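Local coordinates for protein insulinase family protease (Yersinia pestis, PDB 3GO9) that probably hydrolyses peptides as a member of the insulinase (M16) family of proteases, at residues L294-L299 and F319-Q324; A250-E255 and S270-T275. One frame throughout, in Å; residues are numbered along the deposited sequence.

Overall arrangement
Following the chain from the N terminus, interaction 2 comes first: residues 250-255, a loop that leads into strand 257-261, are held against strand 267-276, closing a short excursion that contains strand 257-261. The chain then passes from strand 267-276 into helix 283-309, and interaction 1 closes the next loop by setting this helix against strand 316-324. The two loops follow in series and neither nest nor cross. The centres of the two interactions lie about 14 Å apart, and their nearest atoms about 6 Å apart, without touching. Both contacts reach one five-stranded mixed sheet: interaction 2 adds a proline-rich loop to an inner strand, and interaction 1 joins a helix to an outermost strand.

Interaction 1. Residues L294-L299 and F319-Q324; sequences LAREAL and FDCRVQ. With ZN (zinc ion), chain E.
Asp320 OD2 binds the zinc ion at 1.9 Å on one side of strand 316-324, while its neighbours Phe319 and Cys321 turn the other way to meet Arg296 of helix 283-309. The Asp320 carboxylate holds the metal unequally through both oxygens, with OD1 at 2.4 Å from the zinc. His333 and two waters complete the site. Arg322, on the same side as Asp320, makes a long salt bridge, its NH2 3.9 Å from Asp320 OD1, with water 1 lying above one face of its guanidinium, toward the rim.

On the helix side the contact is van der Waals. The Phe319 ring, swung anti to the backbone N (chi1 -171°), brings its far end to the helix, where CZ lies 4.0 Å from Arg296 CB. Its CE2 comes 3.8 Å from Arg296 O, approached obliquely. Arginine suits this place because its long aliphatic chain can run on past the ring to the sulfur: NE lies 3.6 Å from Cys321 SG, an approach made doubtful by a second deposited position of the side chain. That sulfur is locked in a disulfide with Cys330, which ties strand 316-324 to its neighbour.

The contact thus packs a helix on the edge strand of the five-stranded sheet, within the M16 inactive domain. Strand 327-336 supplies His333, Cys330 and Ile332, the last packing on both Phe319 and Leu299. Helix 424-435 covers Ala295 and Leu299, and helix 362-377 packs on Leu294 and Ala298.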
loop_
_atom_site.group_PDB
_atom_site.type_symbol
_atom_site.label_atom_id
_atom_site.label_comp_id
_atom_site.label_asym_id
_atom_site.label_seq_id
_atom_site.Cartn_x
_atom_site.Cartn_y
_atom_site.Cartn_z
ATOM N N LEU A 294 7.527 -7.388 15.637
ATOM C CA LEU A 294 6.897 -7.923 16.839
ATOM C C LEU A 294 7.089 -6.969 18.039
ATOM O O LEU A 294 6.183 -6.886 18.883
ATOM C CB LEU A 294 7.342 -9.341 17.139
ATOM C CG LEU A 294 6.667 -10.004 18.338
ATOM C CD1 LEU A 294 5.165 -10.083 18.178
ATOM C CD2 LEU A 294 7.271 -11.391 18.556
ATOM N N ALA A 295 8.251 -6.331 18.133
ATOM C CA ALA A 295 8.498 -5.317 19.191
ATOM C C ALA A 295 7.466 -4.183 19.055
ATOM O O ALA A 295 6.877 -3.760 20.030
ATOM C CB ALA A 295 9.898 -4.768 19.098
ATOM N N ARG A 296 7.245 -3.721 17.830
ATOM C CA ARG A 296 6.241 -2.689 17.573
ATOM C C ARG A 296 4.855 -3.162 17.982
ATOM O O ARG A 296 4.103 -2.432 18.640
ATOM C CB ARG A 296 6.276 -2.251 16.096
ATOM C CG ARG A 296 7.535 -1.496 15.742
ATOM C CD ARG A 296 7.529 -0.944 14.309
ATOM N NE ARG A 296 7.738 -1.961 13.267
ATOM C CZ ARG A 296 8.892 -2.166 12.637
ATOM N NH1 ARG A 296 9.980 -1.487 12.967
ATOM N NH2 ARG A 296 8.978 -3.106 11.702
ATOM N N GLU A 297 4.522 -4.397 17.630
ATOM C CA GLU A 297 3.246 -4.941 17.954
ATOM C C GLU A 297 3.092 -5.097 19.475
ATOM O O GLU A 297 2.033 -4.762 20.054
ATOM C CB GLU A 297 3.056 -6.264 17.221
ATOM C CG GLU A 297 1.725 -6.863 17.370
ATOM C CD GLU A 297 1.629 -8.217 16.749
ATOM O OE1 GLU A 297 0.712 -8.943 17.129
ATOM O OE2 GLU A 297 2.456 -8.565 15.892
ATOM N N ALA A 298 4.176 -5.508 20.126
ATOM C CA ALA A 298 4.155 -5.767 21.561
ATOM C C ALA A 298 3.849 -4.470 22.307
ATOM O O ALA A 298 3.079 -4.460 23.261
ATOM C CB ALA A 298 5.551 -6.254 22.004
ATOM N N LEU A 299 4.475 -3.400 21.863
ATOM C CA LEU A 299 4.367 -2.129 22.520
ATOM C C LEU A 299 2.953 -1.632 22.356
ATOM O O LEU A 299 2.358 -1.146 23.331
ATOM C CB LEU A 299 5.408 -1.166 22.002
ATOM C CG LEU A 299 5.173 0.064 21.169
ATOM C CD1 LEU A 299 3.877 0.773 21.420
ATOM C CD2 LEU A 299 6.330 0.965 21.486
ATOM N N PHE A 319 -2.664 2.593 15.845
ATOM C CA PHE A 319 -1.281 2.228 15.527
ATOM C C PHE A 319 -1.158 1.670 14.125
ATOM O O PHE A 319 -1.974 0.838 13.694
ATOM C CB PHE A 319 -0.769 1.199 16.505
ATOM C CG PHE A 319 0.701 0.938 16.372
ATOM C CD1 PHE A 319 1.623 1.916 16.713
ATOM C CD2 PHE A 319 1.176 -0.264 15.882
ATOM C CE1 PHE A 319 2.988 1.705 16.579
ATOM C CE2 PHE A 319 2.542 -0.475 15.755
ATOM C CZ PHE A 319 3.438 0.522 16.098
ATOM N N ASP A 320 -0.145 2.083 13.387
ATOM C CA ASP A 320 0.012 1.457 12.081
ATOM C C ASP A 320 1.398 1.655 11.594
ATOM O O ASP A 320 2.137 2.504 12.126
ATOM C CB ASP A 320 -0.981 2.029 11.069
ATOM C CG ASP A 320 -0.904 3.526 10.962
ATOM O OD1 ASP A 320 0.148 4.073 10.633
ATOM O OD2 ASP A 320 -1.929 4.181 11.183
ATOM N N CYS A 321 1.743 0.804 10.648
ATOM C CA CYS A 321 3.013 0.827 9.980
ATOM C C CYS A 321 2.693 0.806 8.501
ATOM O O CYS A 321 1.688 0.219 8.051
ATOM C CB CYS A 321 3.839 -0.407 10.277
ATOM S SG CYS A 321 4.734 -0.520 11.905
ATOM N N ARG A 322 3.527 1.446 7.728
ATOM C CA ARG A 322 3.447 1.308 6.292
ATOM C C ARG A 322 4.838 1.397 5.699
ATOM O O ARG A 322 5.751 1.995 6.273
ATOM C CB ARG A 322 2.582 2.373 5.663
ATOM C CG ARG A 322 3.204 3.763 5.678
ATOM C CD ARG A 322 2.166 4.883 5.493
ATOM N NE ARG A 322 0.996 4.616 6.314
ATOM C CZ ARG A 322 -0.171 5.250 6.244
ATOM N NH1 ARG A 322 -0.363 6.238 5.388
ATOM N NH2 ARG A 322 -1.157 4.874 7.052
ATOM N N VAL A 323 4.978 0.763 4.553
ATOM C CA VAL A 323 6.189 0.897 3.737
ATOM C C VAL A 323 5.713 1.474 2.430
ATOM O O VAL A 323 4.875 0.879 1.750
ATOM C CB VAL A 323 6.885 -0.453 3.499
ATOM C CG1 VAL A 323 8.080 -0.261 2.586
ATOM C CG2 VAL A 323 7.286 -1.045 4.778
ATOM N N GLN A 324 6.212 2.642 2.075
ATOM C CA GLN A 324 5.755 3.366 0.906
ATOM C C GLN A 324 6.865 4.289 0.542
ATOM O O GLN A 324 7.502 4.844 1.426
ATOM C CB GLN A 324 4.504 4.202 1.226
ATOM C CG GLN A 324 3.284 3.423 1.429
ATOM C CD GLN A 324 2.078 4.287 1.777
ATOM O OE1 GLN A 324 2.184 5.523 1.964
ATOM N NE2 GLN A 324 0.919 3.641 1.879
HETATM ZN ZN ZN E . -1.268 5.958 10.760
HETATM O O HOH W 1 0.047 7.098 9.623
HETATM O O HOH W 2 -3.133 6.136 9.818
#

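Interaction 2. Residues A250-E255 and S270-T275; sequences APLPPE and SLMWDT
Leu252 and Asp274 form the tight part of this contact. The Leu252 backbone N donates to Asp274 OD2 at 2.8 Å, nearly straight at 167°, yet arrives 60° out of the carboxylate plane. The same oxygen is held by Arg327 in a salt bridge and OD1 pairs with Arg175, so aspartate fits here: its two oxygens serve a backbone amide and two arginines. With CG anti to the backbone N (chi1 154°), Asp274 reaches out to the loop, and its CB rests 3.7 Å from Leu252 CB. Leucine fills the adjoining apolar side, laying CD2 at 4.0 Å from CB of selenomethionine Met272, whose chain, in one of two modelled conformers, crosses it at about a right angle and appears to bend off.

The loose side is at Pro251, exposed and touching the carboxylate through its carbons, CA 3.6 Å from Asp274 OD2, while the N-H comes from Leu252.

This proline-rich loop is thus held on an inner strand of the five-stranded sheet, and helix 170-175 covers the contact, Trp171 packing on both Leu252 and Met272 while Arg175 also binds Ala250 O. Strand 267-276 lies between strands 440-446 and 327-336, pairing through Met272 with Thr440 and through Trp273 with Cys330.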
loop_
_atom_site.group_PDB
_atom_site.type_symbol
_atom_site.label_atom_id
_atom_site.label_comp_id
_atom_site.label_asym_id
_atom_site.label_seq_id
_atom_site.Cartn_x
_atom_site.Cartn_y
_atom_site.Cartn_z
ATOM N N ALA A 250 11.687 12.438 0.867
ATOM C CA ALA A 250 12.821 12.799 1.736
ATOM C C ALA A 250 12.555 12.251 3.152
ATOM O O ALA A 250 11.395 11.895 3.524
ATOM C CB ALA A 250 12.976 14.261 1.795
ATOM N N PRO A 251 13.595 12.183 3.980
ATOM C CA PRO A 251 13.344 11.739 5.359
ATOM C C PRO A 251 12.430 12.732 6.075
ATOM O O PRO A 251 12.426 13.928 5.774
ATOM C CB PRO A 251 14.740 11.787 6.000
ATOM C CG PRO A 251 15.697 11.688 4.821
ATOM C CD PRO A 251 15.020 12.413 3.713
ATOM N N LEU A 252 11.623 12.212 6.994
ATOM C CA LEU A 252 10.814 13.051 7.852
ATOM C C LEU A 252 11.690 13.912 8.732
ATOM O O LEU A 252 12.528 13.386 9.457
ATOM C CB LEU A 252 9.928 12.189 8.711
ATOM C CG LEU A 252 8.908 12.903 9.580
ATOM C CD1 LEU A 252 7.740 13.570 8.823
ATOM C CD2 LEU A 252 8.365 11.864 10.559
ATOM N N PRO A 253 11.474 15.233 8.727
ATOM C CA PRO A 253 12.275 16.042 9.655
ATOM C C PRO A 253 11.998 15.727 11.105
ATOM O O PRO A 253 10.895 15.350 11.431
ATOM C CB PRO A 253 11.852 17.486 9.348
ATOM C CG PRO A 253 11.176 17.446 8.093
ATOM C CD PRO A 253 10.597 16.082 7.888
ATOM N N PRO A 254 12.995 15.948 11.986
ATOM C CA PRO A 254 12.841 15.616 13.389
ATOM C C PRO A 254 12.002 16.596 14.235
ATOM O O PRO A 254 11.520 16.232 15.328
ATOM C CB PRO A 254 14.286 15.614 13.889
ATOM C CG PRO A 254 14.991 16.571 13.006
ATOM C CD PRO A 254 14.281 16.600 11.701
ATOM N N GLU A 255 11.812 17.821 13.750
ATOM C CA GLU A 255 11.182 18.861 14.532
ATOM C C GLU A 255 9.676 18.578 14.757
ATOM O O GLU A 255 8.998 18.048 13.859
ATOM C CB GLU A 255 11.374 20.244 13.845
ATOM C CG GLU A 255 12.816 20.726 13.801
ATOM C CD GLU A 255 13.643 20.081 12.681
ATOM O OE1 GLU A 255 13.032 19.540 11.730
ATOM O OE2 GLU A 255 14.901 20.109 12.766
ATOM N N SER A 270 0.459 12.339 16.760
ATOM C CA SER A 270 1.109 11.144 16.246
ATOM C C SER A 270 2.570 11.162 16.710
ATOM O O SER A 270 3.243 12.189 16.629
ATOM C CB SER A 270 0.985 11.031 14.734
ATOM O OG SER A 270 -0.423 10.911 14.361
ATOM N N LEU A 271 2.998 10.041 17.262
ATOM C CA LEU A 271 4.392 9.800 17.624
ATOM C C LEU A 271 4.898 8.937 16.487
ATOM O O LEU A 271 4.492 7.756 16.338
ATOM C CB LEU A 271 4.492 9.064 18.989
ATOM C CG LEU A 271 3.719 9.652 20.165
ATOM C CD1 LEU A 271 4.052 8.807 21.435
ATOM C CD2 LEU A 271 3.963 11.113 20.434
HETATM N N MSE A 272 5.792 9.499 15.659
HETATM C CA MSE A 272 6.172 8.882 14.374
HETATM C C MSE A 272 7.617 8.522 14.308
HETATM O O MSE A 272 8.455 9.254 14.810
HETATM C CB MSE A 272 6.049 9.825 13.159
HETATM C CG MSE A 272 5.100 10.947 13.187
HETATM SE SE MSE A 272 4.200 10.754 11.524
HETATM C CE MSE A 272 3.316 9.224 12.272
ATOM N N TRP A 273 7.912 7.434 13.619
ATOM C CA TRP A 273 9.284 7.095 13.232
ATOM C C TRP A 273 9.304 6.790 11.723
ATOM O O TRP A 273 8.418 6.099 11.203
ATOM C CB TRP A 273 9.756 5.861 13.998
ATOM C CG TRP A 273 9.935 6.045 15.461
ATOM C CD1 TRP A 273 11.109 6.293 16.097
ATOM C CD2 TRP A 273 8.930 5.982 16.485
ATOM N NE1 TRP A 273 10.911 6.405 17.455
ATOM C CE2 TRP A 273 9.580 6.217 17.721
ATOM C CE3 TRP A 273 7.536 5.809 16.484
ATOM C CZ2 TRP A 273 8.890 6.243 18.947
ATOM C CZ3 TRP A 273 6.848 5.845 17.718
ATOM C CH2 TRP A 273 7.545 6.051 18.929
ATOM N N ASP A 274 10.325 7.286 11.017
ATOM C CA ASP A 274 10.410 7.195 9.589
ATOM C C ASP A 274 11.857 6.781 9.305
ATOM O O ASP A 274 12.784 7.362 9.881
ATOM C CB ASP A 274 10.092 8.553 8.992
ATOM C CG ASP A 274 10.739 8.755 7.635
ATOM O OD1 ASP A 274 10.177 8.241 6.661
ATOM O OD2 ASP A 274 11.783 9.430 7.570
ATOM N N THR A 275 12.037 5.710 8.564
ATOM C CA THR A 275 13.397 5.198 8.284
ATOM C C THR A 275 13.451 4.621 6.876
ATOM O O THR A 275 12.417 4.318 6.300
ATOM C CB THR A 275 13.780 4.074 9.267
ATOM O OG1 THR A 275 12.825 3.028 9.145
ATOM C CG2 THR A 275 13.811 4.577 10.690
#